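Oxalate--CoA ligase (Arabidopsis thaliana, PDB 5IE2) is an enzyme of the ANL superfamily, with a large AMP-binding domain, a smaller C-terminal domain and adenosine-5'-triphosphate bound in this structure. Local coordinates at residues 440-445 against 454-459; 463-468 against 487-492. All coordinates share one frame; numbering follows the deposited sequence.

Contact 1 (440-445 against 454-459)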
ATOM      1  N   VAL A 440     -15.138 -13.938   2.622  1.00 31.55           N
ATOM      2  CA  VAL A 440     -15.141 -13.072   1.444  1.00 30.65           C
ATOM      3  C   VAL A 440     -16.413 -13.329   0.644  1.00 31.57           C
ATOM      4  O   VAL A 440     -16.777 -14.485   0.385  1.00 32.24           O
ATOM      5  CB  VAL A 440     -13.888 -13.280   0.511  1.00 31.14           C
ATOM      6  CG1 VAL A 440     -13.804 -14.736   0.064  1.00 33.44           C
ATOM      7  CG2 VAL A 440     -13.942 -12.354  -0.719  1.00 29.88           C
ATOM      8  N   ALA A 441     -17.125 -12.262   0.295  1.00 28.87           N
ATOM      9  CA  ALA A 441     -18.331 -12.391  -0.527  1.00 29.33           C
ATOM     10  C   ALA A 441     -18.017 -12.040  -1.962  1.00 30.77           C
ATOM     11  O   ALA A 441     -17.100 -11.259  -2.201  1.00 29.83           O
ATOM     12  CB  ALA A 441     -19.476 -11.482  -0.002  1.00 31.09           C
ATOM     13  N   PHE A 442     -18.815 -12.550  -2.907  1.00 31.34           N
ATOM     14  CA  PHE A 442     -18.523 -12.349  -4.326  1.00 32.14           C
ATOM     15  C   PHE A 442     -19.737 -12.645  -5.190  1.00 33.95           C
ATOM     16  O   PHE A 442     -20.632 -13.414  -4.802  1.00 34.52           O
ATOM     17  CB  PHE A 442     -17.315 -13.217  -4.767  1.00 31.96           C
ATOM     18  CG  PHE A 442     -17.480 -14.704  -4.507  1.00 33.67           C
ATOM     19  CD1 PHE A 442     -18.078 -15.514  -5.457  1.00 34.46           C
ATOM     20  CD2 PHE A 442     -16.997 -15.287  -3.345  1.00 34.13           C
ATOM     21  CE1 PHE A 442     -18.224 -16.885  -5.241  1.00 36.69           C
ATOM     22  CE2 PHE A 442     -17.134 -16.657  -3.125  1.00 35.32           C
ATOM     23  CZ  PHE A 442     -17.762 -17.451  -4.075  1.00 37.07           C
ATOM     24  N   GLY A 443     -19.789 -12.010  -6.365  1.00 34.96           N
ATOM     25  CA  GLY A 443     -20.914 -12.167  -7.270  1.00 36.85           C
ATOM     26  C   GLY A 443     -20.716 -13.386  -8.166  1.00 40.84           C
ATOM     27  O   GLY A 443     -19.596 -13.780  -8.454  1.00 42.36           O
ATOM     28  N   VAL A 444     -21.813 -13.993  -8.589  1.00 42.99           N
ATOM     29  CA  VAL A 444     -21.749 -15.140  -9.481  1.00 46.20           C
ATOM     30  C   VAL A 444     -22.891 -15.008 -10.489  1.00 47.35           C
ATOM     31  O   VAL A 444     -23.876 -14.322 -10.224  1.00 46.43           O
ATOM     32  CB  VAL A 444     -21.851 -16.500  -8.720  1.00 34.14           C
ATOM     33  CG1 VAL A 444     -20.799 -16.578  -7.642  1.00 33.24           C
ATOM     34  CG2 VAL A 444     -23.245 -16.717  -8.126  1.00 37.09           C
ATOM     35  N   PRO A 445     -22.766 -15.663 -11.654  1.00 48.64           N
ATOM     36  CA  PRO A 445     -23.879 -15.580 -12.590  1.00 47.94           C
ATOM     37  C   PRO A 445     -25.113 -16.277 -12.035  1.00 49.54           C
ATOM     38  O   PRO A 445     -24.986 -17.253 -11.275  1.00 49.33           O
ATOM     39  CB  PRO A 445     -23.344 -16.295 -13.834  1.00 49.23           C
ATOM     40  CG  PRO A 445     -22.254 -17.159 -13.331  1.00 49.76           C
ATOM     41  CD  PRO A 445     -21.628 -16.407 -12.221  1.00 48.92           C
ATOM     42  N   ASN A 454     -22.628 -15.078  -3.481  1.00 33.59           N
ATOM     43  CA  ASN A 454     -22.084 -16.227  -2.769  1.00 34.72           C
ATOM     44  C   ASN A 454     -20.980 -15.756  -1.827  1.00 33.20           C
ATOM     45  O   ASN A 454     -20.581 -14.599  -1.866  1.00 34.10           O
ATOM     46  CB  ASN A 454     -21.515 -17.254  -3.742  1.00 37.00           C
ATOM     47  CG  ASN A 454     -22.573 -18.083  -4.441  1.00 39.28           C
ATOM     48  OD1 ASN A 454     -23.772 -17.808  -4.389  1.00 40.82           O
ATOM     49  ND2 ASN A 454     -22.117 -19.118  -5.104  1.00 40.27           N
ATOM     50  N   CYS A 455     -20.463 -16.642  -0.987  1.00 30.45           N
ATOM     51  CA  CYS A 455     -19.325 -16.278  -0.175  1.00 31.05           C
ATOM     52  C   CYS A 455     -18.463 -17.520   0.143  1.00 32.78           C
ATOM     53  O   CYS A 455     -18.907 -18.635  -0.082  1.00 35.70           O
ATOM     54  CB  CYS A 455     -19.789 -15.608   1.116  1.00 29.93           C
ATOM     55  SG  CYS A 455     -20.535 -16.735   2.334  1.00 32.49           S
ATOM     56  N   ALA A 456     -17.254 -17.298   0.651  1.00 33.48           N
ATOM     57  CA  ALA A 456     -16.390 -18.362   1.174  1.00 33.79           C
ATOM     58  C   ALA A 456     -15.893 -17.968   2.547  1.00 34.99           C
ATOM     59  O   ALA A 456     -15.566 -16.774   2.794  1.00 33.96           O
ATOM     60  CB  ALA A 456     -15.216 -18.612   0.218  1.00 33.72           C
ATOM     61  N   VAL A 457     -15.845 -18.928   3.458  1.00 32.64           N
ATOM     62  CA  VAL A 457     -15.339 -18.647   4.785  1.00 34.96           C
ATOM     63  C   VAL A 457     -14.283 -19.681   5.190  1.00 35.66           C
ATOM     64  O   VAL A 457     -14.327 -20.850   4.772  1.00 33.72           O
ATOM     65  CB  VAL A 457     -16.470 -18.635   5.873  1.00 33.75           C
ATOM     66  CG1 VAL A 457     -17.504 -17.592   5.575  1.00 34.14           C
ATOM     67  CG2 VAL A 457     -17.136 -19.951   5.938  1.00 36.04           C
ATOM     68  N   ILE A 458     -13.339 -19.216   5.994  1.00 35.47           N
ATOM     69  CA  ILE A 458     -12.417 -20.046   6.746  1.00 34.72           C
ATOM     70  C   ILE A 458     -12.841 -20.087   8.196  1.00 36.29           C
ATOM     71  O   ILE A 458     -12.889 -19.024   8.877  1.00 37.76           O
ATOM     72  CB  ILE A 458     -10.981 -19.491   6.656  1.00 34.93           C
ATOM     73  CG1 ILE A 458     -10.522 -19.449   5.209  1.00 34.99           C
ATOM     74  CG2 ILE A 458     -10.032 -20.311   7.521  1.00 35.54           C
ATOM     75  CD1 ILE A 458      -9.162 -18.791   5.052  1.00 35.81           C
ATOM     76  N   PRO A 459     -13.170 -21.303   8.687  1.00 37.69           N
ATOM     77  CA  PRO A 459     -13.559 -21.474  10.085  1.00 36.28           C
ATOM     78  C   PRO A 459     -12.347 -21.345  11.000  1.00 34.98           C
ATOM     79  O   PRO A 459     -11.201 -21.505  10.556  1.00 35.10           O
ATOM     80  CB  PRO A 459     -14.202 -22.882  10.120  1.00 39.44           C
ATOM     81  CG  PRO A 459     -13.726 -23.570   8.899  1.00 41.02           C
ATOM     82  CD  PRO A 459     -13.324 -22.537   7.888  1.00 40.12           C
TER
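Segments 440-445 and 454-459 are the facing arms of an antiparallel beta hairpin in the C-terminal domain of this ANL-family enzyme. Two hydrogen-bonded pairs, Val-440 with Ala-456 and Phe-442 with Asn-454, enclose the non-hydrogen-bonded pair Ala-441 and Cys-455, whose CA atoms lie 4.0 Å apart. The bond from Asn-454 N to Phe-442 O is the straightest of the four, 174° at the hydrogen and nearly along the carbonyl axis. Phe-442 N instead reaches Asn-454 O from above the plane of that carbonyl.

The ring of Phe-442 lies across the partner strand and meets it at several points. From CB, its CG sits in the cramped slot flanked by the backbone N and C (chi1 57°), which turns the ring over that strand. CG and CD2 lie nearest the carbonyl oxygen of Asn-454, which sits 3.9 Å above one ring face. Further out, CE2 approaches the backbone of the next residue, 3.6 Å from Cys-455 C. On the other flank CE1 comes within 3.6 Å of Asn-454 CB, and at the tip CZ also rests near that CB.

Val-440 and Ala-456 share this side of the sheet, which helix 503-510 packs against through Val-506, Ala-507 and Phe-510. The reverse side, bearing Ala-441 and Cys-455, meets Val-426 and Leu-430 of helix 423-430, so the hairpin is sandwiched between two helices. Beyond the paired residues, both methyls of Val-444 face the end of the Asn-454 side chain from one side, crossing it at about a right angle, CG1 and CG2 each 4.0 Å from Asn-454 CG.

Contact 2 (463-468 against 487-492); sequences TTVTEE and VFITDN
One charged side chain supplies the polar link between segments 463-468 and 487-492. Glu-467, in the first turn of helix 467-477, has CG anti to its backbone N (chi1 175°) and stays extended beyond it, which carries the carboxylate to the start of strand 487-489. There OE1 accepts the backbone N-H of Val-487 at 2.8 Å, through the lone pair turned away from the other carboxylate oxygen. The bond is almost straight, 171° at the hydrogen, so the peptide N-H that opens the short strand is gripped by a side chain.

Van der Waals contacts make up the rest. Among the apolar ones, the aliphatic part of Glu-467 and the side chain of Val-487 run antiparallel alongside one another, with Glu-467 CG 3.6 Å from Val-487 CB. Two residues along, the extended Ile-489 (chi2 172°) ends in a methyl, CD1, that meets Val-465 CG1 at 4.2 Å. Two methyls also approach carbonyl oxygens: Val-487 CG2 reaches toward Glu-467 O, and Ile-489 CD1 lies a tight 3.1 Å from Val-465 O.

A further polar feature belongs to the helix start: Thr-466 occupies the N-cap position, and its OG1 is hydrogen-bonded to Asp-469 N.

The contact belongs to a beta-alpha-beta unit made of strand 450-459, helix 467-477 and strand 487-489. Val-487 packs between Ile-470 and Lys-471 of the helix and Cys-455 and Val-457 of the neighbouring strand, while Phe-488 stacks on Phe-510 of helix 503-510.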
ATOM      1  N   THR A 463     -13.127 -25.472  15.241  1.00 55.44           N
ATOM      2  CA  THR A 463     -14.554 -25.227  15.201  1.00 55.95           C
ATOM      3  C   THR A 463     -15.034 -25.914  13.949  1.00 55.05           C
ATOM      4  O   THR A 463     -14.247 -26.160  13.033  1.00 56.23           O
ATOM      5  CB  THR A 463     -14.930 -23.716  15.138  1.00 52.84           C
ATOM      6  OG1 THR A 463     -14.475 -23.164  13.901  1.00 52.43           O
ATOM      7  CG2 THR A 463     -14.331 -22.926  16.317  1.00 51.97           C
ATOM      8  N   THR A 464     -16.313 -26.233  13.907  1.00 54.55           N
ATOM      9  CA  THR A 464     -16.909 -26.686  12.664  1.00 55.75           C
ATOM     10  C   THR A 464     -18.089 -25.765  12.289  1.00 53.54           C
ATOM     11  O   THR A 464     -18.937 -25.421  13.119  1.00 52.48           O
ATOM     12  CB  THR A 464     -17.366 -28.155  12.747  1.00 58.43           C
ATOM     13  OG1 THR A 464     -18.441 -28.264  13.684  1.00 62.10           O
ATOM     14  CG2 THR A 464     -16.221 -29.062  13.204  1.00 56.86           C
ATOM     15  N   VAL A 465     -18.113 -25.383  11.020  1.00 52.32           N
ATOM     16  CA  VAL A 465     -19.054 -24.399  10.493  1.00 49.18           C
ATOM     17  C   VAL A 465     -19.793 -24.999   9.330  1.00 46.41           C
ATOM     18  O   VAL A 465     -19.169 -25.612   8.470  1.00 46.45           O
ATOM     19  CB  VAL A 465     -18.316 -23.125  10.016  1.00 48.14           C
ATOM     20  CG1 VAL A 465     -19.230 -22.257   9.201  1.00 50.07           C
ATOM     21  CG2 VAL A 465     -17.733 -22.365  11.187  1.00 46.42           C
ATOM     22  N   THR A 466     -21.119 -24.855   9.296  1.00 43.17           N
ATOM     23  CA  THR A 466     -21.874 -25.320   8.143  1.00 41.57           C
ATOM     24  C   THR A 466     -22.380 -24.136   7.324  1.00 41.90           C
ATOM     25  O   THR A 466     -22.486 -23.016   7.834  1.00 41.75           O
ATOM     26  CB  THR A 466     -23.068 -26.172   8.546  1.00 42.34           C
ATOM     27  OG1 THR A 466     -23.998 -25.368   9.275  1.00 41.32           O
ATOM     28  CG2 THR A 466     -22.623 -27.361   9.426  1.00 42.30           C
ATOM     29  N   GLU A 467     -22.662 -24.400   6.056  1.00 40.86           N
ATOM     30  CA  GLU A 467     -23.304 -23.442   5.182  1.00 41.76           C
ATOM     31  C   GLU A 467     -24.580 -22.915   5.818  1.00 44.43           C
ATOM     32  O   GLU A 467     -24.880 -21.716   5.751  1.00 43.52           O
ATOM     33  CB  GLU A 467     -23.610 -24.083   3.840  1.00 42.00           C
ATOM     34  CG  GLU A 467     -24.378 -23.204   2.899  1.00 45.14           C
ATOM     35  CD  GLU A 467     -24.540 -23.820   1.537  1.00 49.17           C
ATOM     36  OE1 GLU A 467     -24.049 -23.245   0.546  1.00 48.63           O
ATOM     37  OE2 GLU A 467     -25.167 -24.896   1.452  1.00 53.24           O
ATOM     38  N   GLU A 468     -25.342 -23.813   6.436  1.00 45.38           N
ATOM     39  CA  GLU A 468     -26.620 -23.433   6.997  1.00 47.09           C
ATOM     40  C   GLU A 468     -26.486 -22.546   8.222  1.00 42.53           C
ATOM     41  O   GLU A 468     -27.273 -21.621   8.362  1.00 40.87           O
ATOM     42  CB  GLU A 468     -27.444 -24.677   7.338  1.00 54.49           C
ATOM     43  CG  GLU A 468     -27.973 -25.341   6.079  1.00 61.39           C
ATOM     44  CD  GLU A 468     -28.782 -24.379   5.204  1.00 67.30           C
ATOM     45  OE1 GLU A 468     -29.651 -23.635   5.745  1.00 69.73           O
ATOM     46  OE2 GLU A 468     -28.510 -24.345   3.969  1.00 68.46           O
ATOM     47  N   VAL A 487     -22.494 -20.880   0.539  1.00 39.81           N
ATOM     48  CA  VAL A 487     -21.340 -20.664   1.427  1.00 39.74           C
ATOM     49  C   VAL A 487     -20.307 -21.770   1.200  1.00 43.40           C
ATOM     50  O   VAL A 487     -20.594 -22.937   1.483  1.00 43.85           O
ATOM     51  CB  VAL A 487     -21.758 -20.677   2.924  1.00 29.76           C
ATOM     52  CG1 VAL A 487     -20.525 -20.561   3.881  1.00 32.65           C
ATOM     53  CG2 VAL A 487     -22.835 -19.626   3.210  1.00 30.12           C
ATOM     54  N   PHE A 488     -19.134 -21.419   0.682  1.00 42.99           N
ATOM     55  CA  PHE A 488     -18.061 -22.382   0.470  1.00 43.91           C
ATOM     56  C   PHE A 488     -17.126 -22.397   1.658  1.00 43.03           C
ATOM     57  O   PHE A 488     -16.686 -21.356   2.147  1.00 41.35           O
ATOM     58  CB  PHE A 488     -17.312 -22.061  -0.810  1.00 45.59           C
ATOM     59  CG  PHE A 488     -18.177 -22.145  -2.029  1.00 49.05           C
ATOM     60  CD1 PHE A 488     -18.409 -23.367  -2.648  1.00 51.46           C
ATOM     61  CD2 PHE A 488     -18.796 -21.005  -2.545  1.00 50.46           C
ATOM     62  CE1 PHE A 488     -19.230 -23.457  -3.770  1.00 52.04           C
ATOM     63  CE2 PHE A 488     -19.628 -21.088  -3.675  1.00 50.92           C
ATOM     64  CZ  PHE A 488     -19.839 -22.313  -4.284  1.00 51.82           C
ATOM     65  N   ILE A 489     -16.849 -23.582   2.166  1.00 42.36           N
ATOM     66  CA  ILE A 489     -16.049 -23.647   3.365  1.00 41.77           C
ATOM     67  C   ILE A 489     -14.693 -24.151   2.998  1.00 42.65           C
ATOM     68  O   ILE A 489     -14.553 -25.134   2.245  1.00 44.69           O
ATOM     69  CB  ILE A 489     -16.710 -24.478   4.402  1.00 42.81           C
ATOM     70  CG1 ILE A 489     -17.998 -23.747   4.766  1.00 42.87           C
ATOM     71  CG2 ILE A 489     -15.775 -24.661   5.588  1.00 42.67           C
ATOM     72  CD1 ILE A 489     -18.866 -24.470   5.617  1.00 45.26           C
ATOM     73  N   THR A 490     -13.680 -23.422   3.453  1.00 40.07           N
ATOM     74  CA  THR A 490     -12.360 -23.723   2.984  1.00 41.39           C
ATOM     75  C   THR A 490     -11.289 -23.453   4.027  1.00 42.56           C
ATOM     76  O   THR A 490     -11.547 -22.853   5.067  1.00 43.16           O
ATOM     77  CB  THR A 490     -12.103 -22.956   1.698  1.00 43.22           C
ATOM     78  OG1 THR A 490     -10.793 -23.280   1.220  1.00 45.19           O
ATOM     79  CG2 THR A 490     -12.274 -21.409   1.901  1.00 45.18           C
ATOM     80  N   ASP A 491     -10.086 -23.928   3.752  1.00 43.84           N
ATOM     81  CA  ASP A 491      -8.964 -23.835   4.685  1.00 46.89           C
ATOM     82  C   ASP A 491      -8.027 -22.686   4.302  1.00 45.66           C
ATOM     83  O   ASP A 491      -7.173 -22.253   5.092  1.00 43.04           O
ATOM     84  CB  ASP A 491      -8.209 -25.177   4.706  1.00 52.27           C
ATOM     85  CG  ASP A 491      -7.678 -25.595   3.313  1.00 57.90           C
ATOM     86  OD1 ASP A 491      -8.368 -25.399   2.281  1.00 58.48           O
ATOM     87  OD2 ASP A 491      -6.570 -26.175   3.254  1.00 62.31           O
ATOM     88  N   ASN A 492      -8.207 -22.188   3.083  1.00 47.65           N
ATOM     89  CA  ASN A 492      -7.352 -21.143   2.565  1.00 50.09           C
ATOM     90  C   ASN A 492      -7.963 -20.271   1.461  1.00 47.67           C
ATOM     91  O   ASN A 492      -8.656 -20.761   0.556  1.00 47.77           O
ATOM     92  CB  ASN A 492      -6.062 -21.773   2.049  1.00 57.13           C
ATOM     93  CG  ASN A 492      -4.958 -20.753   1.874  1.00 62.34           C
ATOM     94  OD1 ASN A 492      -4.671 -20.322   0.754  1.00 65.62           O
ATOM     95  ND2 ASN A 492      -4.360 -20.323   2.988  1.00 64.23           N
TER

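Overall arrangement
Contacts 1 and 2 follow one another along the chain and share one three-stranded sheet, their centres 11 Å apart. Strand 450-459 is its middle strand, antiparallel to 436-446 in contact 1 and parallel to 487-489, which enters contact 2. The shared seam is direct: Val-457 N lies 2.9 Å from Phe-488 O and Cys-455 O 2.9 Å from Phe-488 N, both probable hydrogen bonds. Contact 1 is buried, whereas contact 2 is only partly so. Both belong to the C-terminal domain, and the side chain of Val-440 in contact 1 is about 12 Å from the bound adenosine-5'-triphosphate, so it does not line the nucleotide site directly.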